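Local structure of FAA hydrolase family protein (Pseudomonas aeruginosa, 6J5Y) at residues A8-T13 with V59-A64; G30-A35 with E47-F52; Y79-E84 with D167-D172; Q100-V105 with S179-V184. The protein is a fumarylpyruvate hydrolase of the FAH superfamily that holds a manganese ion and pyruvate in its active site and probably hydrolyses fumarylpyruvate to fumarate and pyruvate. All blocks are in the same frame, centred on the assembly; numbering follows the deposited sequence.

Contact 1: residues A8-T13 with V59-A64; sequences APVSLT and VVPVAA
Val-10 reaches Val-59 and Pro-61 chiefly through CG1, which lies 3.4 Å from Val-59 O and 3.9 Å from Pro-61 CD, with CG2 farther from the same Val-59 oxygen. Val-10 CG1 stands anti to the backbone N (chi1 174°), which turns this branch toward Val-59 and Pro-61. Its contact with Val-59 CG1 continues to Leu-12, whose CD2 packs 3.9 Å from the same Val-59 methyl; the leucine and valine side chains cross at about a right angle. The Pro-61 ring fits against the other backbone, with its CG 3.6 Å from Ser-11 O. The contact is therefore apolar packing around two carbonyl groups. Strands 11-13 and 59-61 run 32° apart in direction with axes 7.1 Å apart, and each finds backbone partners in other strands, Leu-12 with Phe-21 and Val-60 with Ala-140 and Ile-142. Ile-142 also touches both Leu-12 and Val-59. The arrangement is a small N-terminal beta hairpin, 11-13 with 20-22, packed on the large mixed sheet of the FAH fold and tied to strand 140-147 by the Thr-13 to Leu-145 backbone bond.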
loop_
_atom_site.group_PDB
_atom_site.type_symbol
_atom_site.label_atom_id
_atom_site.label_comp_id
_atom_site.label_asym_id
_atom_site.label_seq_id
_atom_site.Cartn_x
_atom_site.Cartn_y
_atom_site.Cartn_z
ATOM N N ALA A 8 18.706 4.675 -8.847
ATOM C CA ALA A 8 18.673 3.201 -8.711
ATOM C C ALA A 8 17.226 2.809 -8.425
ATOM O O ALA A 8 16.473 3.570 -7.832
ATOM C CB ALA A 8 19.627 2.698 -7.654
ATOM N N PRO A 9 16.781 1.627 -8.882
ATOM C CA PRO A 9 15.418 1.181 -8.611
ATOM C C PRO A 9 15.239 0.997 -7.101
ATOM O O PRO A 9 16.150 0.520 -6.478
ATOM C CB PRO A 9 15.255 -0.153 -9.362
ATOM C CG PRO A 9 16.652 -0.523 -9.874
ATOM C CD PRO A 9 17.562 0.678 -9.683
ATOM N N VAL A 10 14.103 1.416 -6.550
ATOM C CA VAL A 10 13.724 1.103 -5.148
ATOM C C VAL A 10 13.630 -0.411 -5.049
ATOM O O VAL A 10 12.955 -1.036 -5.901
ATOM C CB VAL A 10 12.413 1.777 -4.709
ATOM C CG1 VAL A 10 11.994 1.301 -3.319
ATOM C CG2 VAL A 10 12.540 3.288 -4.767
ATOM N N SER A 11 14.294 -0.995 -4.066
ATOM C CA SER A 11 14.314 -2.466 -3.911
ATOM C C SER A 11 13.948 -2.830 -2.480
ATOM O O SER A 11 14.548 -2.313 -1.563
ATOM C CB SER A 11 15.599 -3.049 -4.366
ATOM O OG SER A 11 16.680 -2.208 -4.023
ATOM N N LEU A 12 12.938 -3.668 -2.337
ATOM C CA LEU A 12 12.394 -4.079 -1.026
ATOM C C LEU A 12 13.395 -5.036 -0.414
ATOM O O LEU A 12 13.907 -5.857 -1.187
ATOM C CB LEU A 12 11.067 -4.793 -1.237
ATOM C CG LEU A 12 10.014 -3.976 -1.981
ATOM C CD1 LEU A 12 8.669 -4.701 -1.962
ATOM C CD2 LEU A 12 9.895 -2.595 -1.364
ATOM N N THR A 13 13.581 -4.986 0.907
ATOM C CA THR A 13 14.292 -6.066 1.635
ATOM C C THR A 13 13.355 -7.273 1.637
ATOM O O THR A 13 12.098 -7.078 1.573
ATOM C CB THR A 13 14.795 -5.638 3.023
ATOM O OG1 THR A 13 13.677 -5.477 3.891
ATOM C CG2 THR A 13 15.633 -4.383 2.994
ATOM N N VAL A 59 8.046 4.675 -2.810
ATOM C CA VAL A 59 8.155 3.485 -1.912
ATOM C C VAL A 59 9.412 3.624 -1.040
ATOM O O VAL A 59 10.535 3.861 -1.607
ATOM C CB VAL A 59 8.145 2.163 -2.709
ATOM C CG1 VAL A 59 8.386 0.953 -1.813
ATOM C CG2 VAL A 59 6.833 1.995 -3.457
ATOM N N VAL A 60 9.257 3.528 0.284
ATOM C CA VAL A 60 10.430 3.632 1.200
ATOM C C VAL A 60 10.480 2.407 2.107
ATOM O O VAL A 60 9.724 2.256 3.065
ATOM C CB VAL A 60 10.537 5.005 1.898
ATOM C CG1 VAL A 60 9.200 5.641 2.198
ATOM C CG2 VAL A 60 11.445 4.991 3.117
ATOM N N PRO A 61 11.391 1.465 1.769
ATOM C CA PRO A 61 11.618 0.243 2.545
ATOM C C PRO A 61 12.009 0.565 3.991
ATOM O O PRO A 61 12.830 1.440 4.194
ATOM C CB PRO A 61 12.823 -0.422 1.843
ATOM C CG PRO A 61 12.734 0.094 0.429
ATOM C CD PRO A 61 12.262 1.526 0.575
ATOM N N VAL A 62 11.377 -0.106 4.952
ATOM C CA VAL A 62 11.665 0.057 6.403
ATOM C C VAL A 62 12.100 -1.319 6.925
ATOM O O VAL A 62 11.295 -2.261 6.809
ATOM C CB VAL A 62 10.433 0.585 7.156
ATOM C CG1 VAL A 62 10.759 0.840 8.618
ATOM C CG2 VAL A 62 9.832 1.840 6.499
ATOM N N ALA A 63 13.326 -1.451 7.429
ATOM C CA ALA A 63 13.843 -2.742 7.943
ATOM C C ALA A 63 13.041 -3.114 9.193
ATOM O O ALA A 63 12.605 -2.190 9.907
ATOM C CB ALA A 63 15.324 -2.635 8.241
ATOM N N ALA A 64 12.874 -4.411 9.469
ATOM C CA ALA A 64 12.290 -4.923 10.729
ATOM C C ALA A 64 13.183 -4.463 11.887
ATOM O O ALA A 64 14.418 -4.628 11.783
ATOM C CB ALA A 64 12.166 -6.428 10.678
#

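Contact 2: residues G30-A35 with E47-F52; sequences GRNYAA and EPPFFF. With PYR (pyruvic acid), chain B.
Phe-50 CG sits between its backbone N and carbonyl carbon (chi1 59°), on the side of Gly-30 and Arg-31, while Arg-31 CG lies anti to its own carbonyl carbon. The phenyl ring lies over Gly-30, whose CA is 3.8 Å from the ring centroid in a CH-pi contact over the face. At the ring edge, Phe-50 CE2 touches Arg-31 from CB to the guanidinium, lies 3.6 Å from NE and stands over one face of the guanidinium; the two planes are 78° apart. Gly-30 and Phe-50 form an antiparallel hydrogen-bonded pair, with Gly-30 N to Phe-50 O at 2.8 Å and nearly straight (168°), and Phe-50 N to Gly-30 O longer at 3.2 Å. Beyond the pair, Asn-32 OD1 rests 3.3 Å from Pro-49 CG, while the amide is held by Thr-201 O and Trp-178 N. Arg-31 N donates to pyruvate OXT at 2.8 Å. Phe-52 turns the edge of its ring to the keto oxygen, its CZ 3.4 Å from pyruvate O3. Lys-134 also bonds the pyruvate. Paired strand ends and a backbone N-H thus form one wall of the pyruvate pocket beside the manganese site.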
loop_
_atom_site.group_PDB
_atom_site.type_symbol
_atom_site.label_atom_id
_atom_site.label_comp_id
_atom_site.label_asym_id
_atom_site.label_seq_id
_atom_site.Cartn_x
_atom_site.Cartn_y
_atom_site.Cartn_z
ATOM N N GLY A 30 -8.479 1.544 -4.129
ATOM C CA GLY A 30 -9.261 2.454 -3.279
ATOM C C GLY A 30 -10.614 1.863 -2.926
ATOM O O GLY A 30 -11.231 1.173 -3.792
ATOM N N ARG A 31 -11.036 2.092 -1.686
ATOM C CA ARG A 31 -12.353 1.682 -1.124
ATOM C C ARG A 31 -12.506 0.164 -1.246
ATOM O O ARG A 31 -13.514 -0.295 -1.841
ATOM C CB ARG A 31 -13.500 2.431 -1.823
ATOM C CG ARG A 31 -13.571 3.905 -1.452
ATOM C CD ARG A 31 -14.656 4.684 -2.185
ATOM N NE ARG A 31 -14.228 6.064 -2.334
ATOM C CZ ARG A 31 -14.584 6.879 -3.315
ATOM N NH1 ARG A 31 -15.409 6.466 -4.259
ATOM N NH2 ARG A 31 -14.108 8.112 -3.344
ATOM N N ASN A 32 -11.539 -0.607 -0.729
ATOM C CA ASN A 32 -11.569 -2.083 -0.856
ATOM C C ASN A 32 -11.967 -2.766 0.452
ATOM O O ASN A 32 -11.836 -3.980 0.519
ATOM C CB ASN A 32 -10.231 -2.661 -1.329
ATOM C CG ASN A 32 -10.406 -3.927 -2.134
ATOM O OD1 ASN A 32 -11.517 -4.248 -2.559
ATOM N ND2 ASN A 32 -9.303 -4.615 -2.399
ATOM N N TYR A 33 -12.447 -2.017 1.443
ATOM C CA TYR A 33 -13.024 -2.567 2.690
ATOM C C TYR A 33 -14.359 -1.854 2.874
ATOM O O TYR A 33 -14.335 -0.617 2.876
ATOM C CB TYR A 33 -12.094 -2.352 3.886
ATOM C CG TYR A 33 -10.834 -3.189 3.921
ATOM C CD1 TYR A 33 -9.715 -2.822 3.194
ATOM C CD2 TYR A 33 -10.734 -4.317 4.721
ATOM C CE1 TYR A 33 -8.539 -3.551 3.251
ATOM C CE2 TYR A 33 -9.560 -5.058 4.791
ATOM C CZ TYR A 33 -8.456 -4.675 4.045
ATOM O OH TYR A 33 -7.290 -5.398 4.071
ATOM N N ALA A 34 -15.454 -2.600 2.992
ATOM C CA ALA A 34 -16.828 -2.041 3.045
ATOM C C ALA A 34 -16.904 -1.005 4.169
ATOM O O ALA A 34 -17.399 0.102 3.915
ATOM C CB ALA A 34 -17.842 -3.155 3.230
ATOM N N ALA A 35 -16.366 -1.324 5.353
ATOM C CA ALA A 35 -16.429 -0.446 6.550
ATOM C C ALA A 35 -15.722 0.877 6.239
ATOM O O ALA A 35 -16.267 1.932 6.596
ATOM C CB ALA A 35 -15.854 -1.145 7.761
ATOM N N GLU A 47 -21.090 0.687 -5.632
ATOM C CA GLU A 47 -19.963 1.229 -6.413
ATOM C C GLU A 47 -18.772 0.318 -6.154
ATOM O O GLU A 47 -18.537 0.004 -5.019
ATOM C CB GLU A 47 -19.707 2.679 -6.027
ATOM C CG GLU A 47 -20.786 3.618 -6.507
ATOM C CD GLU A 47 -20.672 5.060 -6.056
ATOM O OE1 GLU A 47 -20.768 5.312 -4.821
ATOM O OE2 GLU A 47 -20.462 5.921 -6.941
ATOM N N PRO A 48 -17.996 -0.112 -7.149
ATOM C CA PRO A 48 -16.909 -0.996 -6.853
ATOM C C PRO A 48 -15.624 -0.280 -6.418
ATOM O O PRO A 48 -15.589 0.917 -6.369
ATOM C CB PRO A 48 -16.649 -1.610 -8.229
ATOM C CG PRO A 48 -16.935 -0.500 -9.172
ATOM C CD PRO A 48 -18.090 0.237 -8.545
ATOM N N PRO A 49 -14.620 -1.044 -5.964
ATOM C CA PRO A 49 -13.276 -0.487 -5.798
ATOM C C PRO A 49 -12.698 0.133 -7.082
ATOM O O PRO A 49 -13.291 0.009 -8.124
ATOM C CB PRO A 49 -12.444 -1.704 -5.357
ATOM C CG PRO A 49 -13.473 -2.627 -4.722
ATOM C CD PRO A 49 -14.698 -2.465 -5.608
ATOM N N PHE A 50 -11.536 0.786 -6.991
ATOM C CA PHE A 50 -10.913 1.527 -8.115
ATOM C C PHE A 50 -9.392 1.535 -7.937
ATOM O O PHE A 50 -8.846 1.169 -6.863
ATOM C CB PHE A 50 -11.473 2.949 -8.206
ATOM C CG PHE A 50 -11.262 3.785 -6.973
ATOM C CD1 PHE A 50 -10.036 4.363 -6.713
ATOM C CD2 PHE A 50 -12.296 3.985 -6.067
ATOM C CE1 PHE A 50 -9.835 5.138 -5.583
ATOM C CE2 PHE A 50 -12.096 4.734 -4.919
ATOM C CZ PHE A 50 -10.864 5.323 -4.691
ATOM N N PHE A 51 -8.705 1.965 -8.977
ATOM C CA PHE A 51 -7.234 1.840 -9.073
ATOM C C PHE A 51 -6.613 3.215 -9.212
ATOM O O PHE A 51 -7.131 4.030 -9.978
ATOM C CB PHE A 51 -6.848 0.963 -10.266
ATOM C CG PHE A 51 -7.405 -0.433 -10.218
ATOM C CD1 PHE A 51 -7.271 -1.211 -9.082
ATOM C CD2 PHE A 51 -8.067 -0.970 -11.319
ATOM C CE1 PHE A 51 -7.788 -2.498 -9.037
ATOM C CE2 PHE A 51 -8.570 -2.261 -11.269
ATOM C CZ PHE A 51 -8.423 -3.022 -10.143
ATOM N N PHE A 52 -5.489 3.425 -8.521
ATOM C CA PHE A 52 -4.584 4.567 -8.745
ATOM C C PHE A 52 -3.156 4.068 -8.560
ATOM O O PHE A 52 -2.973 2.847 -8.318
ATOM C CB PHE A 52 -4.934 5.734 -7.829
ATOM C CG PHE A 52 -4.821 5.469 -6.349
ATOM C CD1 PHE A 52 -5.884 4.906 -5.651
ATOM C CD2 PHE A 52 -3.695 5.849 -5.649
ATOM C CE1 PHE A 52 -5.822 4.732 -4.277
ATOM C CE2 PHE A 52 -3.614 5.633 -4.276
ATOM C CZ PHE A 52 -4.675 5.055 -3.599
HETATM C C PYR B . -8.097 3.357 0.111
HETATM O O PYR B . -7.161 2.639 0.520
HETATM O OXT PYR B . -9.298 3.063 0.314
HETATM C CA PYR B . -7.761 4.406 -0.598
HETATM O O3 PYR B . -6.560 4.571 -0.846
HETATM C CB PYR B . -8.721 5.411 -1.165
#

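Contact 3: residues Y79-E84 with D167-D172; sequences YHYEIE and DRQRSD. With MN (manganese (II) ion), chain C; PYR (pyruvic acid), chain B.
Tyr-81 and Ile-83 face Arg-168 and Gln-169 across two strands too far apart to pair directly, with Ile-83 CA and Gln-169 CA still 7.6 Å from each other. Gln-169 spans the gap. Its CG is anti to the carbonyl carbon and the chain runs extended beyond it, which carries CD toward strand 79-89; there OE1 accepts from Ile-83 N at 3.0 Å in a nearly straight bond (170°), taken in the carbonyl plane on a lone pair. The same oxygen touches Ile-83 CG2 and meets the edge of the Tyr-81 ring, 3.6 Å from CD1. Gln-169 NE2 bonds Thr-203 OG1, so both ends of this buried amide have partners. Tyr-81 OH lies over one face of the Arg-168 guanidinium, 3.2 Å from NH1, too poorly angled for a hydrogen bond; its polar partner is Gly-206 O. Arg-168 and Gln-169 both face Leu-161, a classic beta bulge at the edge of the five-stranded sheet. On the other side of strand 79-89, Glu-82 and Glu-84 point away from this packing to the metal site of the FAH fold. Glu-82 OE1 binds manganese at 2.2 Å and Glu-84 OE2 at 2.0 Å; Asp-113, the pyruvate carboxylate O and keto O3, and a water complete six donor atoms. That water donates to Glu-84 OE1 at 2.8 Å, which also accepts from Gly-202 N, while Glu-82 OE2 forms a salt bridge with Arg-117.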
loop_
_atom_site.group_PDB
_atom_site.type_symbol
_atom_site.label_atom_id
_atom_site.label_comp_id
_atom_site.label_asym_id
_atom_site.label_seq_id
_atom_site.Cartn_x
_atom_site.Cartn_y
_atom_site.Cartn_z
ATOM N N TYR A 79 -2.882 15.026 6.932
ATOM C CA TYR A 79 -1.941 13.985 6.460
ATOM C C TYR A 79 -2.379 12.673 7.109
ATOM O O TYR A 79 -2.170 12.525 8.339
ATOM C CB TYR A 79 -0.511 14.437 6.751
ATOM C CG TYR A 79 0.606 13.459 6.461
ATOM C CD1 TYR A 79 0.749 12.868 5.218
ATOM C CD2 TYR A 79 1.573 13.182 7.419
ATOM C CE1 TYR A 79 1.785 11.987 4.955
ATOM C CE2 TYR A 79 2.634 12.330 7.162
ATOM C CZ TYR A 79 2.747 11.744 5.914
ATOM O OH TYR A 79 3.765 10.872 5.656
ATOM N N HIS A 80 -2.905 11.743 6.298
ATOM C CA HIS A 80 -3.531 10.477 6.748
ATOM C C HIS A 80 -2.611 9.268 6.580
ATOM O O HIS A 80 -1.955 9.109 5.527
ATOM C CB HIS A 80 -4.862 10.219 6.050
ATOM C CG HIS A 80 -5.984 11.006 6.635
ATOM N ND1 HIS A 80 -7.260 10.484 6.760
ATOM C CD2 HIS A 80 -6.021 12.247 7.160
ATOM C CE1 HIS A 80 -8.058 11.396 7.308
ATOM N NE2 HIS A 80 -7.317 12.477 7.581
ATOM N N TYR A 81 -2.601 8.431 7.616
ATOM C CA TYR A 81 -2.090 7.042 7.565
ATOM C C TYR A 81 -3.188 6.179 6.945
ATOM O O TYR A 81 -4.376 6.559 7.061
ATOM C CB TYR A 81 -1.739 6.520 8.958
ATOM C CG TYR A 81 -2.900 6.547 9.915
ATOM C CD1 TYR A 81 -3.860 5.546 9.904
ATOM C CD2 TYR A 81 -3.078 7.607 10.782
ATOM C CE1 TYR A 81 -4.958 5.593 10.744
ATOM C CE2 TYR A 81 -4.152 7.641 11.661
ATOM C CZ TYR A 81 -5.096 6.633 11.642
ATOM O OH TYR A 81 -6.171 6.676 12.486
ATOM N N GLU A 82 -2.781 5.097 6.275
ATOM C CA GLU A 82 -3.669 3.997 5.810
ATOM C C GLU A 82 -2.870 2.691 5.794
ATOM O O GLU A 82 -2.007 2.576 4.881
ATOM C CB GLU A 82 -4.136 4.249 4.373
ATOM C CG GLU A 82 -4.977 5.494 4.145
ATOM C CD GLU A 82 -5.606 5.573 2.759
ATOM O OE1 GLU A 82 -5.330 4.700 1.941
ATOM O OE2 GLU A 82 -6.337 6.531 2.486
ATOM N N ILE A 83 -3.120 1.735 6.713
ATOM C CA ILE A 83 -2.377 0.436 6.718
ATOM C C ILE A 83 -2.939 -0.442 5.594
ATOM O O ILE A 83 -4.170 -0.398 5.367
ATOM C CB ILE A 83 -2.418 -0.247 8.101
ATOM C CG1 ILE A 83 -1.315 -1.290 8.248
ATOM C CG2 ILE A 83 -3.780 -0.834 8.405
ATOM C CD1 ILE A 83 0.082 -0.723 8.143
ATOM N N GLU A 84 -2.083 -1.193 4.888
ATOM C CA GLU A 84 -2.529 -1.994 3.717
ATOM C C GLU A 84 -1.640 -3.236 3.572
ATOM O O GLU A 84 -0.403 -3.117 3.795
ATOM C CB GLU A 84 -2.493 -1.155 2.429
ATOM C CG GLU A 84 -3.144 0.209 2.540
ATOM C CD GLU A 84 -3.725 0.800 1.259
ATOM O OE1 GLU A 84 -3.621 0.151 0.168
ATOM O OE2 GLU A 84 -4.304 1.904 1.355
ATOM N N ASP A 167 -4.857 1.864 19.262
ATOM C CA ASP A 167 -5.355 1.189 18.040
ATOM C C ASP A 167 -6.198 2.204 17.275
ATOM O O ASP A 167 -6.958 2.957 17.911
ATOM C CB ASP A 167 -6.113 -0.103 18.355
ATOM C CG ASP A 167 -5.172 -1.186 18.837
ATOM O OD1 ASP A 167 -4.071 -1.308 18.246
ATOM O OD2 ASP A 167 -5.532 -1.888 19.813
ATOM N N ARG A 168 -5.996 2.260 15.966
ATOM C CA ARG A 168 -6.724 3.167 15.051
ATOM C C ARG A 168 -7.399 2.304 13.982
ATOM O O ARG A 168 -8.576 2.546 13.690
ATOM C CB ARG A 168 -5.745 4.228 14.542
ATOM C CG ARG A 168 -4.997 4.962 15.649
ATOM C CD ARG A 168 -5.847 5.818 16.581
ATOM N NE ARG A 168 -6.522 6.843 15.812
ATOM C CZ ARG A 168 -6.009 8.035 15.514
ATOM N NH1 ARG A 168 -6.705 8.876 14.771
ATOM N NH2 ARG A 168 -4.852 8.427 16.014
ATOM N N GLN A 169 -6.700 1.290 13.466
ATOM C CA GLN A 169 -7.268 0.327 12.488
ATOM C C GLN A 169 -7.021 -1.099 12.971
ATOM O O GLN A 169 -5.903 -1.414 13.396
ATOM C CB GLN A 169 -6.664 0.528 11.098
ATOM C CG GLN A 169 -6.737 1.964 10.631
ATOM C CD GLN A 169 -6.198 2.101 9.231
ATOM O OE1 GLN A 169 -4.981 2.192 9.031
ATOM N NE2 GLN A 169 -7.099 2.086 8.259
ATOM N N ARG A 170 -8.071 -1.908 12.916
ATOM C CA ARG A 170 -8.046 -3.353 13.235
ATOM C C ARG A 170 -9.139 -4.027 12.411
ATOM O O ARG A 170 -10.333 -3.764 12.648
ATOM C CB ARG A 170 -8.248 -3.617 14.727
ATOM C CG ARG A 170 -8.192 -5.100 15.078
ATOM C CD ARG A 170 -7.791 -5.345 16.520
ATOM N NE ARG A 170 -6.557 -4.641 16.870
ATOM C CZ ARG A 170 -5.308 -5.111 16.723
ATOM N NH1 ARG A 170 -5.074 -6.322 16.244
ATOM N NH2 ARG A 170 -4.286 -4.360 17.086
ATOM N N SER A 171 -8.728 -4.823 11.438
ATOM C CA SER A 171 -9.629 -5.607 10.569
ATOM C C SER A 171 -8.902 -6.881 10.178
ATOM O O SER A 171 -7.904 -7.220 10.851
ATOM C CB SER A 171 -10.060 -4.790 9.377
ATOM O OG SER A 171 -10.877 -5.563 8.508
ATOM N N ASP A 172 -9.351 -7.516 9.102
ATOM C CA ASP A 172 -8.778 -8.768 8.563
ATOM C C ASP A 172 -8.752 -8.670 7.036
ATOM O O ASP A 172 -9.769 -8.237 6.437
ATOM C CB ASP A 172 -9.566 -9.994 9.029
ATOM C CG ASP A 172 -8.743 -11.254 8.895
ATOM O OD1 ASP A 172 -8.474 -11.660 7.750
ATOM O OD2 ASP A 172 -8.310 -11.773 9.936
HETATM MN MN MN C . -5.145 3.313 0.284
HETATM C C PYR B . -8.097 3.357 0.111
HETATM O O PYR B . -7.161 2.639 0.520
HETATM O OXT PYR B . -9.298 3.063 0.314
HETATM C CA PYR B . -7.761 4.406 -0.598
HETATM O O3 PYR B . -6.560 4.571 -0.846
HETATM C CB PYR B . -8.721 5.411 -1.165
HETATM O O HOH W 1 -4.853 2.069 -1.462
#

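Contact 4: residues Q100-V105 with S179-V184; sequences QAEEHV and SVAETV
Ala-181, packed against Ala-101 and Glu-102, lies in the first turn of a helix where Glu-182 OE1 is gripped twice by Ser-179: by N at 2.7 Å and by OG at 2.8 Å. The two donors reach the oxygen on its anti side, from opposite faces of the carboxylate plane. In return Glu-182 N donates to Ser-179 OG at 3.2 Å, closing a capping box that fixes the first turn of helix 180-190. Thr-183 OG1 bonds back to Val-180 O, which also accepts from Val-184 N. From this turn the apolar contact is made. Ala-101 CB presses on the helix backbone 3.2 Å from Ala-181 O, with Val-184 CG1 close to the Ala-101 methyl and carbonyl. Val-105 CG2, anti to its carbonyl carbon, packs against two helix valines one turn apart, 3.9 Å from Val-180 CG1 and 4.0 Å from Val-184 CG2, crossing both obliquely. Glu-102 lays its CG over Ala-181 CB at 4.0 Å and carries its carboxylate onward to a salt bridge with Arg-155. A water takes the N-H of Ala-181 and gives a weak bond to Glu-102 OE1, linking the segments through solvent. Outward from these, Val-105 leans on Ala-87 and Val-180 on Leu-85, both of strand 79-89. Small residues thus allow close packing of a capped helix start on a 3-10 turn that leads into strand 105-116, against the large mixed sheet.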
loop_
_atom_site.group_PDB
_atom_site.type_symbol
_atom_site.label_atom_id
_atom_site.label_comp_id
_atom_site.label_asym_id
_atom_site.label_seq_id
_atom_site.Cartn_x
_atom_site.Cartn_y
_atom_site.Cartn_z
ATOM N N GLN A 100 -5.693 -18.666 -11.270
ATOM C CA GLN A 100 -4.198 -18.690 -11.234
ATOM C C GLN A 100 -3.636 -17.339 -10.752
ATOM O O GLN A 100 -2.398 -17.203 -10.739
ATOM C CB GLN A 100 -3.620 -19.049 -12.608
ATOM C CG GLN A 100 -3.993 -18.072 -13.716
ATOM C CD GLN A 100 -3.063 -18.141 -14.901
ATOM O OE1 GLN A 100 -3.325 -18.831 -15.902
ATOM N NE2 GLN A 100 -1.965 -17.406 -14.809
ATOM N N ALA A 101 -4.486 -16.378 -10.379
ATOM C CA ALA A 101 -4.095 -14.965 -10.136
ATOM C C ALA A 101 -3.073 -14.876 -8.996
ATOM O O ALA A 101 -2.039 -14.227 -9.155
ATOM C CB ALA A 101 -5.319 -14.152 -9.839
ATOM N N GLU A 102 -3.344 -15.522 -7.869
ATOM C CA GLU A 102 -2.440 -15.497 -6.689
ATOM C C GLU A 102 -1.105 -16.147 -7.021
ATOM O O GLU A 102 -0.120 -15.805 -6.357
ATOM C CB GLU A 102 -3.055 -16.230 -5.514
ATOM C CG GLU A 102 -3.942 -15.332 -4.696
ATOM C CD GLU A 102 -4.883 -16.109 -3.808
ATOM O OE1 GLU A 102 -5.042 -15.708 -2.660
ATOM O OE2 GLU A 102 -5.448 -17.120 -4.289
ATOM N N GLU A 103 -1.060 -17.027 -8.024
ATOM C CA GLU A 103 0.203 -17.663 -8.466
ATOM C C GLU A 103 1.147 -16.588 -9.029
ATOM O O GLU A 103 2.386 -16.837 -9.056
ATOM C CB GLU A 103 -0.047 -18.760 -9.496
ATOM C CG GLU A 103 1.183 -19.608 -9.767
ATOM C CD GLU A 103 1.805 -19.441 -11.142
ATOM O OE1 GLU A 103 1.194 -19.909 -12.130
ATOM O OE2 GLU A 103 2.915 -18.868 -11.227
ATOM N N HIS A 104 0.627 -15.418 -9.423
ATOM C CA HIS A 104 1.471 -14.307 -9.961
ATOM C C HIS A 104 2.103 -13.509 -8.816
ATOM O O HIS A 104 2.986 -12.679 -9.097
ATOM C CB HIS A 104 0.654 -13.416 -10.912
ATOM C CG HIS A 104 0.322 -14.157 -12.163
ATOM N ND1 HIS A 104 0.871 -13.833 -13.398
ATOM C CD2 HIS A 104 -0.428 -15.271 -12.351
ATOM C CE1 HIS A 104 0.430 -14.695 -14.306
ATOM N NE2 HIS A 104 -0.363 -15.598 -13.684
ATOM N N VAL A 105 1.669 -13.740 -7.576
ATOM C CA VAL A 105 2.132 -12.954 -6.399
ATOM C C VAL A 105 3.323 -13.681 -5.794
ATOM O O VAL A 105 3.119 -14.746 -5.194
ATOM C CB VAL A 105 1.010 -12.730 -5.380
ATOM C CG1 VAL A 105 1.507 -11.996 -4.152
ATOM C CG2 VAL A 105 -0.161 -11.987 -6.003
ATOM N N SER A 179 -10.572 -9.515 -3.246
ATOM C CA SER A 179 -9.443 -10.306 -2.694
ATOM C C SER A 179 -8.170 -10.023 -3.499
ATOM O O SER A 179 -8.264 -9.466 -4.609
ATOM C CB SER A 179 -9.791 -11.777 -2.746
ATOM O OG SER A 179 -9.890 -12.218 -4.105
ATOM N N VAL A 180 -7.018 -10.472 -3.012
ATOM C CA VAL A 180 -5.743 -10.368 -3.761
ATOM C C VAL A 180 -5.969 -10.911 -5.175
ATOM O O VAL A 180 -5.542 -10.247 -6.153
ATOM C CB VAL A 180 -4.595 -11.092 -3.033
ATOM C CG1 VAL A 180 -3.377 -11.211 -3.939
ATOM C CG2 VAL A 180 -4.233 -10.380 -1.734
ATOM N N ALA A 181 -6.580 -12.089 -5.289
ATOM C CA ALA A 181 -6.780 -12.819 -6.563
ATOM C C ALA A 181 -7.630 -11.989 -7.524
ATOM O O ALA A 181 -7.276 -11.881 -8.679
ATOM C CB ALA A 181 -7.433 -14.161 -6.293
ATOM N N GLU A 182 -8.748 -11.465 -7.042
ATOM C CA GLU A 182 -9.622 -10.552 -7.807
ATOM C C GLU A 182 -8.868 -9.278 -8.234
ATOM O O GLU A 182 -9.060 -8.843 -9.397
ATOM C CB GLU A 182 -10.816 -10.195 -6.938
ATOM C CG GLU A 182 -11.874 -11.275 -6.893
ATOM C CD GLU A 182 -12.828 -11.100 -5.731
ATOM O OE1 GLU A 182 -12.344 -10.951 -4.603
ATOM O OE2 GLU A 182 -14.038 -11.084 -5.960
ATOM N N THR A 183 -8.113 -8.645 -7.329
ATOM C CA THR A 183 -7.429 -7.350 -7.625
ATOM C C THR A 183 -6.389 -7.602 -8.721
ATOM O O THR A 183 -6.251 -6.773 -9.626
ATOM C CB THR A 183 -6.847 -6.673 -6.369
ATOM O OG1 THR A 183 -5.792 -7.455 -5.819
ATOM C CG2 THR A 183 -7.871 -6.424 -5.289
ATOM N N VAL A 184 -5.647 -8.707 -8.646
ATOM C CA VAL A 184 -4.631 -9.051 -9.683
ATOM C C VAL A 184 -5.328 -9.307 -11.026
ATOM O O VAL A 184 -4.889 -8.733 -12.014
ATOM C CB VAL A 184 -3.778 -10.243 -9.222
ATOM C CG1 VAL A 184 -2.972 -10.867 -10.345
ATOM C CG2 VAL A 184 -2.901 -9.842 -8.048
HETATM O O HOH W 2 -7.095 -13.956 -2.979
#

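Contacts 3 and 4 are buried, whereas contacts 1 and 2 are partly buried and lie on opposite sides of the chain's centre. Contacts 1, 2 and 3 include strands of the large mixed sheet, and contact 4 packs a helix against it where strand 105-116 begins. Contacts 2 and 3 both touch pyruvate, one offering a backbone N-H and aromatic rings, the other metal-binding carboxylates, and they meet where Tyr-33 packs on Ser-171 and Asp-172. Contact 4 joins contact 2 through Asn-32 and Thr-183, yet the side chain of its Val-180 is about 14 Å from both pyruvate and manganese. Its apolar core resembles contact 1, although contact 4 adds a capped helix and a bridging water.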